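PDB 4V36: lysyl-trna-dependent l-ysyl-phosphatidylgycerol synthase from Bacillus licheniformis, which transfers lysine from lysyl-tRNA to phosphatidylglycerol, a tRNA-dependent lipid aminoacylation associated with bacterial resistance. Local coordinates for residues 205-210 with 227-232; 256-261 with 297-302. One frame throughout, in Å; residues are numbered along the deposited sequence.

Contact 1. Residues 205-210 with 227-232; sequences EIVAFM and RYSKKA. With LYN (2,6-diamino-hexanoic acid amide), chain C.
The antiparallel hairpin of strands 206-213 and 220-228 is joined here at its open end, where F209 pairs with R227 and A208 with Y228. F209 and R227 form the hydrogen-bonded pair: F209 N donates to R227 O over 3.0 Å, and R227 N returns a bond to F209 O. A208 and Y228 follow as the non-hydrogen-bonded pair, their CB atoms 3.9 Å apart. Beyond them V207 O accepts from S229 N at 2.9 Å, with a weak second bond from S229 OG. On its other edge, strand 206-213 forms a classic beta bulge against strand 196-200, V207 and A208 both facing L199.

On the face opposite A208 and Y228, the F209 and R227 side chains run side by side, F209 CE1 3.9 Å from R227 CB. Extended from CG to NE, the arginine chain carries its guanidinium beyond the phenyl ring to the lysine amide pocket, where R227 NH2 comes within 3.4 Å of CA of the ligand. The ligand amino N lies in plane at the guanidinium edge. NH1 is hydrogen-bonded to S169 and NH2 forms a salt bridge with E178, which probably sets the orientation of the group beside the ligand.

Past the strand, a type I turn from S229 to A232 brings K231 back to E205. The lysine bends at chi3 and chi4 (55° and 63°), and K231 NZ meets E205 OE2 tip to tip at 3.1 Å in a salt bridge whose hydrogen bond is weak.

Contact 2. Residues 256-261 with 297-302; sequences FNMGMA and SFKEKY
With CG anti to its carbonyl carbon, K299 extends its chain from helix 296-300 toward M258 and turns only at the last torsion, chi4 -56°, which bends NZ onto M258 O. M258 has the same first torsion, and its bend at chi3 (62°) lays the terminal methyl beside Y302. The lysine bond is short, K299 NZ to M258 O being 2.7 Å. Its aliphatic part is packed as well: K299 CD lies 3.7 Å from A261 CB, while K299 CE passes M260 O at 3.6 Å.

M258 and Y302 cross at about a right angle in a Met-aromatic contact. M258 SD lies 4.4 Å from the centroid of the Y302 ring, obliquely, and M258 CE 3.8 Å from Y302 CD2. M258 CE also approaches F298 CE2 at 4.3 Å. The tyrosine hydroxyl is bonded to D238 of helix 236-251, which also forms a salt bridge with K301.

On the strand, N257 OD1 accepts from G259 N at 2.8 Å. This bond makes an Asx turn around M258, the residue whose carbonyl receives the lysine. G259 has backbone angles that call for glycine. Helix 296-300 and the turn after it thus pack on the sheet, a buried lysine bonding to a backbone carbonyl of central strand 255-261, in a domain whose fold is probably acetyltransferase-like (GNAT-related).

From the N terminus, the chain first reaches contact 1, where 205-210 meets 227-232 and closes a short beta hairpin with no helix in the intervening connection. Helix 236-251 follows, and strand 255-261 then enters the sheet beside strand 220-228. Contact 2 closes a longer excursion, from 256-261 to 297-302, that includes helix 276-285. The two closures are in series: neither encloses nor crosses the other. Their centres are 21 Å apart and their nearest atoms about 7 Å, so they do not touch, but neighbouring strands carry them in one mixed sheet. Helix 236-251 packs against both, linking the hairpin to the later helix 296-300.

Contact 1. Residues 205-210 with 227-232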
loop_
_atom_site.group_PDB
_atom_site.type_symbol
_atom_site.label_atom_id
_atom_site.label_comp_id
_atom_site.label_asym_id
_atom_site.label_seq_id
_atom_site.Cartn_x
_atom_site.Cartn_y
_atom_site.Cartn_z
ATOM N N GLU A 205 -18.429 -4.779 -20.918
ATOM C CA GLU A 205 -16.982 -4.775 -21.086
ATOM C C GLU A 205 -16.283 -4.158 -19.881
ATOM O O GLU A 205 -16.570 -3.025 -19.495
ATOM C CB GLU A 205 -16.587 -4.021 -22.357
ATOM C CG GLU A 205 -15.093 -4.029 -22.631
ATOM C CD GLU A 205 -14.711 -3.179 -23.826
ATOM O OE1 GLU A 205 -15.584 -2.450 -24.343
ATOM O OE2 GLU A 205 -13.537 -3.242 -24.248
ATOM N N ILE A 206 -15.365 -4.915 -19.290
ATOM C CA ILE A 206 -14.590 -4.444 -18.150
ATOM C C ILE A 206 -13.640 -3.327 -18.570
ATOM O O ILE A 206 -12.759 -3.534 -19.404
ATOM C CB ILE A 206 -13.779 -5.587 -17.511
ATOM C CG1 ILE A 206 -14.710 -6.719 -17.068
ATOM C CG2 ILE A 206 -12.958 -5.075 -16.341
ATOM C CD1 ILE A 206 -13.988 -7.901 -16.460
ATOM N N VAL A 207 -13.824 -2.145 -17.992
ATOM C CA VAL A 207 -12.985 -1.000 -18.331
ATOM C C VAL A 207 -12.081 -0.590 -17.173
ATOM O O VAL A 207 -11.213 0.266 -17.333
ATOM C CB VAL A 207 -13.831 0.215 -18.753
ATOM C CG1 VAL A 207 -14.744 -0.153 -19.913
ATOM C CG2 VAL A 207 -14.639 0.735 -17.576
ATOM N N ALA A 208 -12.286 -1.202 -16.009
ATOM C CA ALA A 208 -11.476 -0.899 -14.831
ATOM C C ALA A 208 -11.569 -2.011 -13.791
ATOM O O ALA A 208 -12.582 -2.701 -13.705
ATOM C CB ALA A 208 -11.904 0.431 -14.219
ATOM N N PHE A 209 -10.512 -2.184 -13.002
ATOM C CA PHE A 209 -10.542 -3.163 -11.920
ATOM C C PHE A 209 -9.687 -2.746 -10.729
ATOM O O PHE A 209 -8.713 -2.004 -10.873
ATOM C CB PHE A 209 -10.095 -4.541 -12.422
ATOM C CG PHE A 209 -8.613 -4.660 -12.660
ATOM C CD1 PHE A 209 -8.066 -4.318 -13.886
ATOM C CD2 PHE A 209 -7.771 -5.136 -11.665
ATOM C CE1 PHE A 209 -6.706 -4.432 -14.110
ATOM C CE2 PHE A 209 -6.412 -5.252 -11.885
ATOM C CZ PHE A 209 -5.879 -4.902 -13.109
ATOM N N MET A 210 -10.067 -3.232 -9.551
ATOM C CA MET A 210 -9.319 -3.003 -8.320
ATOM C C MET A 210 -9.360 -4.257 -7.460
ATOM O O MET A 210 -10.358 -4.974 -7.457
ATOM C CB MET A 210 -9.892 -1.821 -7.532
ATOM C CG MET A 210 -9.923 -0.500 -8.279
ATOM S SD MET A 210 -11.536 0.293 -8.163
ATOM C CE MET A 210 -12.559 -0.914 -9.003
ATOM N N ARG A 227 -6.606 0.090 -12.010
ATOM C CA ARG A 227 -6.202 0.252 -13.399
ATOM C C ARG A 227 -7.405 0.302 -14.329
ATOM O O ARG A 227 -8.418 -0.353 -14.088
ATOM C CB ARG A 227 -5.250 -0.878 -13.800
ATOM C CG ARG A 227 -4.027 -0.953 -12.894
ATOM C CD ARG A 227 -3.044 -2.035 -13.282
ATOM N NE ARG A 227 -1.882 -1.995 -12.398
ATOM C CZ ARG A 227 -0.822 -2.787 -12.510
ATOM N NH1 ARG A 227 -0.763 -3.694 -13.475
ATOM N NH2 ARG A 227 0.183 -2.666 -11.653
ATOM N N TYR A 228 -7.286 1.091 -15.391
ATOM C CA TYR A 228 -8.387 1.298 -16.320
ATOM C C TYR A 228 -7.896 1.404 -17.760
ATOM O O TYR A 228 -6.763 1.813 -18.010
ATOM C CB TYR A 228 -9.173 2.554 -15.938
ATOM C CG TYR A 228 -8.303 3.768 -15.694
ATOM C CD1 TYR A 228 -7.873 4.562 -16.748
ATOM C CD2 TYR A 228 -7.916 4.121 -14.408
ATOM C CE1 TYR A 228 -7.078 5.672 -16.530
ATOM C CE2 TYR A 228 -7.122 5.230 -14.180
ATOM C CZ TYR A 228 -6.706 6.001 -15.245
ATOM O OH TYR A 228 -5.917 7.104 -15.024
ATOM N N SER A 229 -8.755 1.033 -18.703
ATOM C CA SER A 229 -8.415 1.098 -20.120
ATOM C C SER A 229 -8.623 2.507 -20.674
ATOM O O SER A 229 -9.112 3.391 -19.972
ATOM C CB SER A 229 -9.243 0.088 -20.916
ATOM O OG SER A 229 -10.629 0.297 -20.714
ATOM N N LYS A 230 -8.257 2.706 -21.936
ATOM C CA LYS A 230 -8.342 4.023 -22.558
ATOM C C LYS A 230 -9.781 4.422 -22.870
ATOM O O LYS A 230 -10.067 5.596 -23.098
ATOM C CB LYS A 230 -7.503 4.067 -23.838
ATOM C CG LYS A 230 -6.023 3.798 -23.627
ATOM C CD LYS A 230 -5.436 4.721 -22.573
ATOM C CE LYS A 230 -3.977 4.393 -22.300
ATOM N NZ LYS A 230 -3.449 5.140 -21.123
ATOM N N LYS A 231 -10.684 3.447 -22.882
ATOM C CA LYS A 231 -12.087 3.725 -23.174
ATOM C C LYS A 231 -12.853 4.104 -21.910
ATOM O O LYS A 231 -14.056 4.356 -21.956
ATOM C CB LYS A 231 -12.750 2.525 -23.851
ATOM C CG LYS A 231 -12.804 1.269 -23.000
ATOM C CD LYS A 231 -13.726 0.231 -23.619
ATOM C CE LYS A 231 -13.335 -0.077 -25.056
ATOM N NZ LYS A 231 -11.977 -0.681 -25.148
ATOM N N ALA A 232 -12.150 4.139 -20.782
ATOM C CA ALA A 232 -12.747 4.582 -19.529
ATOM C C ALA A 232 -12.939 6.095 -19.549
ATOM O O ALA A 232 -12.028 6.832 -19.927
ATOM C CB ALA A 232 -11.885 4.167 -18.350
HETATM N N LYN C . -1.993 0.238 -9.638
HETATM C CA LYN C . -0.648 -0.234 -9.361
HETATM C CB LYN C . 0.360 0.613 -10.132
HETATM C CG LYN C . 1.800 0.216 -9.829
HETATM C CD LYN C . 2.706 0.480 -11.026
HETATM C CE LYN C . 2.741 1.959 -11.391
HETATM N NZ LYN C . 3.608 2.159 -12.584
HETATM C C LYN C . -0.371 -0.154 -7.887
HETATM O O LYN C . -0.728 0.833 -7.262
HETATM N NT LYN C . 0.251 -1.171 -7.291
#

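Contact 2. Residues 256-261 with 297-302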
loop_
_atom_site.group_PDB
_atom_site.type_symbol
_atom_site.label_atom_id
_atom_site.label_comp_id
_atom_site.label_asym_id
_atom_site.label_seq_id
_atom_site.Cartn_x
_atom_site.Cartn_y
_atom_site.Cartn_z
ATOM N N PHE A 256 -11.967 3.653 4.948
ATOM C CA PHE A 256 -11.269 3.228 3.741
ATOM C C PHE A 256 -9.903 3.900 3.649
ATOM O O PHE A 256 -9.780 5.109 3.842
ATOM C CB PHE A 256 -12.095 3.545 2.492
ATOM C CG PHE A 256 -11.592 2.870 1.245
ATOM C CD1 PHE A 256 -10.564 3.427 0.500
ATOM C CD2 PHE A 256 -12.151 1.678 0.816
ATOM C CE1 PHE A 256 -10.101 2.806 -0.646
ATOM C CE2 PHE A 256 -11.693 1.051 -0.329
ATOM C CZ PHE A 256 -10.666 1.616 -1.060
ATOM N N ASN A 257 -8.879 3.106 3.355
ATOM C CA ASN A 257 -7.529 3.629 3.191
ATOM C C ASN A 257 -7.248 3.918 1.721
ATOM O O ASN A 257 -7.137 3.000 0.913
ATOM C CB ASN A 257 -6.503 2.640 3.752
ATOM C CG ASN A 257 -5.127 3.256 3.935
ATOM O OD1 ASN A 257 -4.765 4.223 3.265
ATOM N ND2 ASN A 257 -4.347 2.689 4.849
ATOM N N MET A 258 -7.137 5.197 1.377
ATOM C CA MET A 258 -6.897 5.592 -0.007
ATOM C C MET A 258 -5.416 5.561 -0.365
ATOM O O MET A 258 -5.023 5.982 -1.452
ATOM C CB MET A 258 -7.461 6.988 -0.272
ATOM C CG MET A 258 -8.968 7.085 -0.156
ATOM S SD MET A 258 -9.584 8.666 -0.763
ATOM C CE MET A 258 -9.073 8.589 -2.476
ATOM N N GLY A 259 -4.593 5.065 0.552
ATOM C CA GLY A 259 -3.163 4.996 0.319
ATOM C C GLY A 259 -2.451 6.254 0.772
ATOM O O GLY A 259 -3.085 7.223 1.191
ATOM N N MET A 260 -1.126 6.244 0.677
ATOM C CA MET A 260 -0.324 7.358 1.165
ATOM C C MET A 260 -0.336 8.539 0.198
ATOM O O MET A 260 -0.387 8.365 -1.020
ATOM C CB MET A 260 1.116 6.904 1.422
ATOM C CG MET A 260 1.921 7.866 2.285
ATOM S SD MET A 260 3.527 7.205 2.770
ATOM C CE MET A 260 4.351 7.131 1.185
ATOM N N ALA A 261 -0.296 9.741 0.759
ATOM C CA ALA A 261 -0.209 10.964 -0.023
ATOM C C ALA A 261 0.978 11.786 0.466
ATOM O O ALA A 261 1.383 11.657 1.623
ATOM C CB ALA A 261 -1.502 11.759 0.083
ATOM N N SER A 297 -4.114 16.768 -3.010
ATOM C CA SER A 297 -5.423 17.389 -3.189
ATOM C C SER A 297 -6.465 16.406 -3.710
ATOM O O SER A 297 -7.655 16.555 -3.437
ATOM C CB SER A 297 -5.316 18.581 -4.142
ATOM O OG SER A 297 -4.885 18.167 -5.427
ATOM N N PHE A 298 -6.016 15.407 -4.464
ATOM C CA PHE A 298 -6.914 14.392 -5.000
ATOM C C PHE A 298 -7.594 13.620 -3.875
ATOM O O PHE A 298 -8.793 13.352 -3.929
ATOM C CB PHE A 298 -6.157 13.428 -5.916
ATOM C CG PHE A 298 -7.007 12.311 -6.460
ATOM C CD1 PHE A 298 -7.784 12.502 -7.589
ATOM C CD2 PHE A 298 -7.028 11.071 -5.842
ATOM C CE1 PHE A 298 -8.566 11.479 -8.091
ATOM C CE2 PHE A 298 -7.808 10.045 -6.339
ATOM C CZ PHE A 298 -8.578 10.250 -7.465
ATOM N N LYS A 299 -6.818 13.262 -2.859
ATOM C CA LYS A 299 -7.340 12.517 -1.721
ATOM C C LYS A 299 -7.984 13.444 -0.695
ATOM O O LYS A 299 -8.906 13.050 0.019
ATOM C CB LYS A 299 -6.226 11.703 -1.060
ATOM C CG LYS A 299 -5.488 10.770 -2.005
ATOM C CD LYS A 299 -4.467 9.930 -1.255
ATOM C CE LYS A 299 -3.693 9.025 -2.197
ATOM N NZ LYS A 299 -4.599 8.149 -2.984
ATOM N N GLU A 300 -7.492 14.676 -0.633
ATOM C CA GLU A 300 -7.925 15.631 0.381
ATOM C C GLU A 300 -9.387 16.036 0.204
ATOM O O GLU A 300 -10.073 16.344 1.179
ATOM C CB GLU A 300 -7.027 16.872 0.353
ATOM C CG GLU A 300 -6.836 17.546 1.706
ATOM C CD GLU A 300 -8.033 18.373 2.131
ATOM O OE1 GLU A 300 -8.754 18.879 1.245
ATOM O OE2 GLU A 300 -8.256 18.514 3.352
ATOM N N LYS A 301 -9.866 16.020 -1.036
ATOM C CA LYS A 301 -11.232 16.449 -1.327
ATOM C C LYS A 301 -12.270 15.447 -0.820
ATOM O O LYS A 301 -13.472 15.710 -0.868
ATOM C CB LYS A 301 -11.415 16.680 -2.828
ATOM C CG LYS A 301 -11.370 15.421 -3.674
ATOM C CD LYS A 301 -11.599 15.751 -5.143
ATOM C CE LYS A 301 -11.650 14.494 -5.996
ATOM N NZ LYS A 301 -10.371 13.735 -5.953
ATOM N N TYR A 302 -11.802 14.301 -0.340
ATOM C CA TYR A 302 -12.679 13.319 0.282
ATOM C C TYR A 302 -12.726 13.535 1.792
ATOM O O TYR A 302 -13.318 12.741 2.523
ATOM C CB TYR A 302 -12.219 11.897 -0.043
ATOM C CG TYR A 302 -12.413 11.510 -1.492
ATOM C CD1 TYR A 302 -13.641 11.049 -1.946
ATOM C CD2 TYR A 302 -11.371 11.607 -2.404
ATOM C CE1 TYR A 302 -13.827 10.696 -3.270
ATOM C CE2 TYR A 302 -11.547 11.254 -3.729
ATOM C CZ TYR A 302 -12.776 10.801 -4.157
ATOM O OH TYR A 302 -12.960 10.449 -5.476
#